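Local coordinates for DUF1436 domain-containing protein (Neisseria meningitidis, PDB 2GKP) that is of unknown function but, as a member of the CdiI family, probably acts as an immunity protein against a contact-dependent growth inhibition toxin, at residues A[121-127]-A[142-148]. Sequence-based numbering, arbitrary orientation. Where two conformers were deposited one is given.
With EDO (1,2-ethanediol), chain C.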
ATOM      1  N   GLY A 121      13.348  -0.875  11.691  1.00 16.38           N
ATOM      2  CA  GLY A 121      12.403  -0.570  12.734  1.00 15.28           C
ATOM      3  C   GLY A 121      11.682   0.752  12.541  1.00 15.33           C
ATOM      4  O   GLY A 121      10.776   1.029  13.274  1.00 15.92           O
ATOM      5  N   CYS A 122      12.071   1.552  11.552  1.00 15.10           N
ATOM      6  CA  CYS A 122      11.468   2.849  11.344  0.50 14.76           C
ATOM      7  C   CYS A 122      10.367   2.747  10.303  1.00 13.97           C
ATOM      8  O   CYS A 122      10.620   2.249   9.212  1.00 13.40           O
ATOM      9  CB  CYS A 122      12.511   3.846  10.851  0.50 15.72           C
ATOM     10  SG  CYS A 122      11.849   5.491  10.689  0.50 19.10           S
ATOM     11  N   LEU A 123       9.180   3.233  10.667  1.00 13.32           N
ATOM     12  CA  LEU A 123       8.025   3.256   9.747  1.00 12.58           C
ATOM     13  C   LEU A 123       7.826   4.661   9.191  1.00 12.58           C
ATOM     14  O   LEU A 123       7.489   5.580   9.955  1.00 14.74           O
ATOM     15  CB  LEU A 123       6.750   2.824  10.479  1.00 13.44           C
ATOM     16  CG  LEU A 123       6.711   1.358  10.846  1.00 14.73           C
ATOM     17  CD1 LEU A 123       5.692   1.158  11.954  1.00 17.52           C
ATOM     18  CD2 LEU A 123       6.327   0.560   9.593  1.00 17.21           C
ATOM     19  N   LYS A 124       8.010   4.840   7.878  1.00 12.76           N
ATOM     20  CA  LYS A 124       7.722   6.102   7.210  1.00 13.46           C
ATOM     21  C   LYS A 124       6.350   5.958   6.510  1.00 12.97           C
ATOM     22  O   LYS A 124       6.212   5.148   5.582  1.00 13.15           O
ATOM     23  CB  LYS A 124       8.824   6.432   6.193  1.00 14.66           C
ATOM     24  CG  LYS A 124       8.627   7.770   5.429  1.00 16.11           C
ATOM     25  CD  LYS A 124       9.794   7.998   4.489  1.00 20.71           C
ATOM     26  CE  LYS A 124       9.659   9.241   3.640  1.00 23.16           C
ATOM     27  NZ  LYS A 124      10.898   9.346   2.859  1.00 28.20           N
ATOM     28  N   ILE A 125       5.364   6.725   6.985  1.00 12.18           N
ATOM     29  CA  ILE A 125       3.990   6.599   6.475  1.00 12.69           C
ATOM     30  C   ILE A 125       3.676   7.900   5.736  1.00 13.14           C
ATOM     31  O   ILE A 125       3.589   8.952   6.354  1.00 13.55           O
ATOM     32  CB  ILE A 125       2.978   6.318   7.608  1.00 12.52           C
ATOM     33  CG1 ILE A 125       3.423   5.112   8.486  1.00 13.87           C
ATOM     34  CG2 ILE A 125       1.594   6.116   7.052  1.00 12.87           C
ATOM     35  CD1 ILE A 125       2.603   4.943   9.820  1.00 15.36           C
ATOM     36  N   SER A 126       3.549   7.818   4.417  1.00 12.88           N
ATOM     37  CA  SER A 126       3.556   9.022   3.577  1.00 13.27           C
ATOM     38  C   SER A 126       2.230   9.226   2.875  1.00 12.24           C
ATOM     39  O   SER A 126       1.773   8.345   2.145  1.00 12.40           O
ATOM     40  CB  SER A 126       4.609   8.899   2.485  1.00 14.06           C
ATOM     41  OG  SER A 126       5.924   8.800   3.027  1.00 18.42           O
ATOM     42  N   PRO A 127       1.631  10.402   3.063  1.00 11.49           N
ATOM     43  CA  PRO A 127       0.400  10.753   2.351  1.00 11.49           C
ATOM     44  C   PRO A 127       0.732  11.140   0.906  1.00 11.77           C
ATOM     45  O   PRO A 127       1.901  11.138   0.511  1.00 13.60           O
ATOM     46  CB  PRO A 127      -0.113  11.957   3.147  1.00 11.94           C
ATOM     47  CG  PRO A 127       1.166  12.602   3.628  1.00 12.21           C
ATOM     48  CD  PRO A 127       2.089  11.478   3.959  1.00 13.27           C
ATOM     49  N   ASP A 142       4.655  16.064   5.046  1.00 15.95           N
ATOM     50  CA  ASP A 142       3.509  15.579   5.811  1.00 17.61           C
ATOM     51  C   ASP A 142       3.594  14.128   6.297  1.00 16.90           C
ATOM     52  O   ASP A 142       2.582  13.567   6.712  1.00 17.35           O
ATOM     53  CB  ASP A 142       2.207  15.747   5.008  1.00 17.13           C
ATOM     54  CG  ASP A 142       1.525  17.037   5.279  1.00 20.89           C
ATOM     55  OD1 ASP A 142       1.552  17.484   6.442  1.00 23.00           O
ATOM     56  OD2 ASP A 142       0.941  17.571   4.326  1.00 20.55           O
ATOM     57  N   ASP A 143       4.782  13.531   6.308  1.00 16.32           N
ATOM     58  CA  ASP A 143       4.883  12.117   6.699  1.00 17.05           C
ATOM     59  C   ASP A 143       4.554  11.884   8.159  1.00 16.69           C
ATOM     60  O   ASP A 143       4.788  12.747   9.007  1.00 17.47           O
ATOM     61  CB  ASP A 143       6.299  11.574   6.417  1.00 17.26           C
ATOM     62  CG  ASP A 143       6.651  11.530   4.953  1.00 19.87           C
ATOM     63  OD1 ASP A 143       5.775  11.632   4.110  1.00 19.30           O
ATOM     64  OD2 ASP A 143       7.849  11.354   4.648  1.00 24.14           O
ATOM     65  N   VAL A 144       4.020  10.702   8.465  1.00 16.15           N
ATOM     66  CA  VAL A 144       3.859  10.262   9.862  1.00 15.19           C
ATOM     67  C   VAL A 144       4.964   9.233  10.126  1.00 15.48           C
ATOM     68  O   VAL A 144       5.063   8.238   9.431  1.00 14.35           O
ATOM     69  CB  VAL A 144       2.474   9.632  10.082  1.00 16.12           C
ATOM     70  CG1 VAL A 144       2.355   9.043  11.430  1.00 14.55           C
ATOM     71  CG2 VAL A 144       1.343  10.625   9.819  1.00 15.77           C
ATOM     72  N   ILE A 145       5.828   9.507  11.104  1.00 15.57           N
ATOM     73  CA  ILE A 145       7.007   8.676  11.357  1.00 16.77           C
ATOM     74  C   ILE A 145       6.752   7.929  12.677  1.00 16.16           C
ATOM     75  O   ILE A 145       6.604   8.559  13.740  1.00 18.31           O
ATOM     76  CB  ILE A 145       8.311   9.559  11.475  1.00 17.48           C
ATOM     77  CG1 ILE A 145       8.518  10.425  10.231  1.00 17.91           C
ATOM     78  CG2 ILE A 145       9.546   8.692  11.783  1.00 18.16           C
ATOM     79  CD1 ILE A 145       8.613   9.703   8.895  1.00 17.70           C
ATOM     80  N   LEU A 146       6.692   6.592  12.605  1.00 15.69           N
ATOM     81  CA  LEU A 146       6.536   5.734  13.775  1.00 15.51           C
ATOM     82  C   LEU A 146       7.616   4.655  13.750  1.00 14.54           C
ATOM     83  O   LEU A 146       8.603   4.759  13.023  1.00 15.35           O
ATOM     84  CB  LEU A 146       5.142   5.105  13.808  1.00 15.77           C
ATOM     85  CG  LEU A 146       3.989   6.110  13.969  1.00 16.30           C
ATOM     86  CD1 LEU A 146       2.665   5.429  13.816  1.00 18.58           C
ATOM     87  CD2 LEU A 146       4.044   6.811  15.300  1.00 19.81           C
ATOM     88  N   SER A 147       7.462   3.633  14.570  1.00 15.17           N
ATOM     89  CA  SER A 147       8.468   2.589  14.580  1.00 14.96           C
ATOM     90  C   SER A 147       7.878   1.293  15.098  1.00 15.28           C
ATOM     91  O   SER A 147       6.734   1.249  15.548  1.00 15.05           O
ATOM     92  CB  SER A 147       9.694   3.016  15.403  1.00 17.93           C
ATOM     93  OG  SER A 147       9.470   2.695  16.748  1.00 19.51           O
ATOM     94  N   LEU A 148       8.674   0.237  15.058  1.00 14.94           N
ATOM     95  CA  LEU A 148       8.230  -1.054  15.587  1.00 14.51           C
ATOM     96  C   LEU A 148       8.128  -1.063  17.116  1.00 15.83           C
ATOM     97  O   LEU A 148       7.627  -2.023  17.699  1.00 15.67           O
ATOM     98  CB  LEU A 148       9.111  -2.210  15.088  1.00 13.48           C
ATOM     99  CG  LEU A 148       9.074  -2.460  13.569  1.00 15.48           C
ATOM    100  CD1 LEU A 148      10.032  -3.607  13.279  1.00 15.58           C
ATOM    101  CD2 LEU A 148       7.623  -2.796  13.139  1.00 14.95           C
TER
HETATM  102  C1  EDO C 402       1.842   8.014  -0.947  1.00 27.26           C
HETATM  103  O1  EDO C 402       3.073   8.759  -0.931  1.00 28.06           O
HETATM  104  C2  EDO C 402       1.501   7.657  -2.398  1.00 30.63           C
HETATM  105  O2  EDO C 402       0.796   6.423  -2.576  1.00 29.37           O
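Leu123 pairs with Leu146, and Ile125 with Val144, as antiparallel hydrogen-bonded pairs of strands 122-126 and 144-147. Four backbone bonds define these pairs. The straightest joins Val144 N to Ile125 O at 2.8 Å, with 167° at the hydrogen, whereas Leu123 N meets Leu146 O from well above the carbonyl plane, 49° out of it. A fifth bond, Leu148 N to Gly121 O, continues the ladder beyond the strands.

The tightly packed side is the face bearing Leu123, Ile125, Val144 and Leu146, the first three buried and Leu146 partly so. The Ile125 side chain has CG1 beside its backbone N (chi1 -52°) and CD1 extended beyond it, and this CD1 reaches diagonally to Leu146 CD1 at 4.0 Å. Leu123 CD1 lies over the backbone of the other strand, 3.7 Å from Ser147 O. Within the chain, strand 144-147 pairs with 122-132 alone, at an edge of the antiparallel sheet; strand 112-119 takes the other side of 122-132. Helix 152-164 covers this face, its Ile155 touching Leu123 and its Ala162 touching both Ile125 and Val144.

The opposite face is more open to solvent: Ile145 is exposed, Cys122 and Lys124 partly so. Ile145 CD1 approaches Lys124 CG at 4.0 Å, the two chains lying alongside and pointing the same way, while Cys122 SG touches Ile145 CG2. Fully extended, the lysine slants across the Asp143 carboxylate; Lys124 CE comes closest to Asp143 OD2 (3.0 Å), whereas NZ stays 4.1 Å from that oxygen, beyond a salt bridge, and any attraction is probably long-range. Asp143 OD1 is 3.0 Å from Ser126 OG, a weak hydrogen bond at most. Where regular pairing of the two strands stops, the Pro127 ring crosses the Asp142 side chain nearly at right angles, with Pro127 CG 3.6 Å from Asp142 CB.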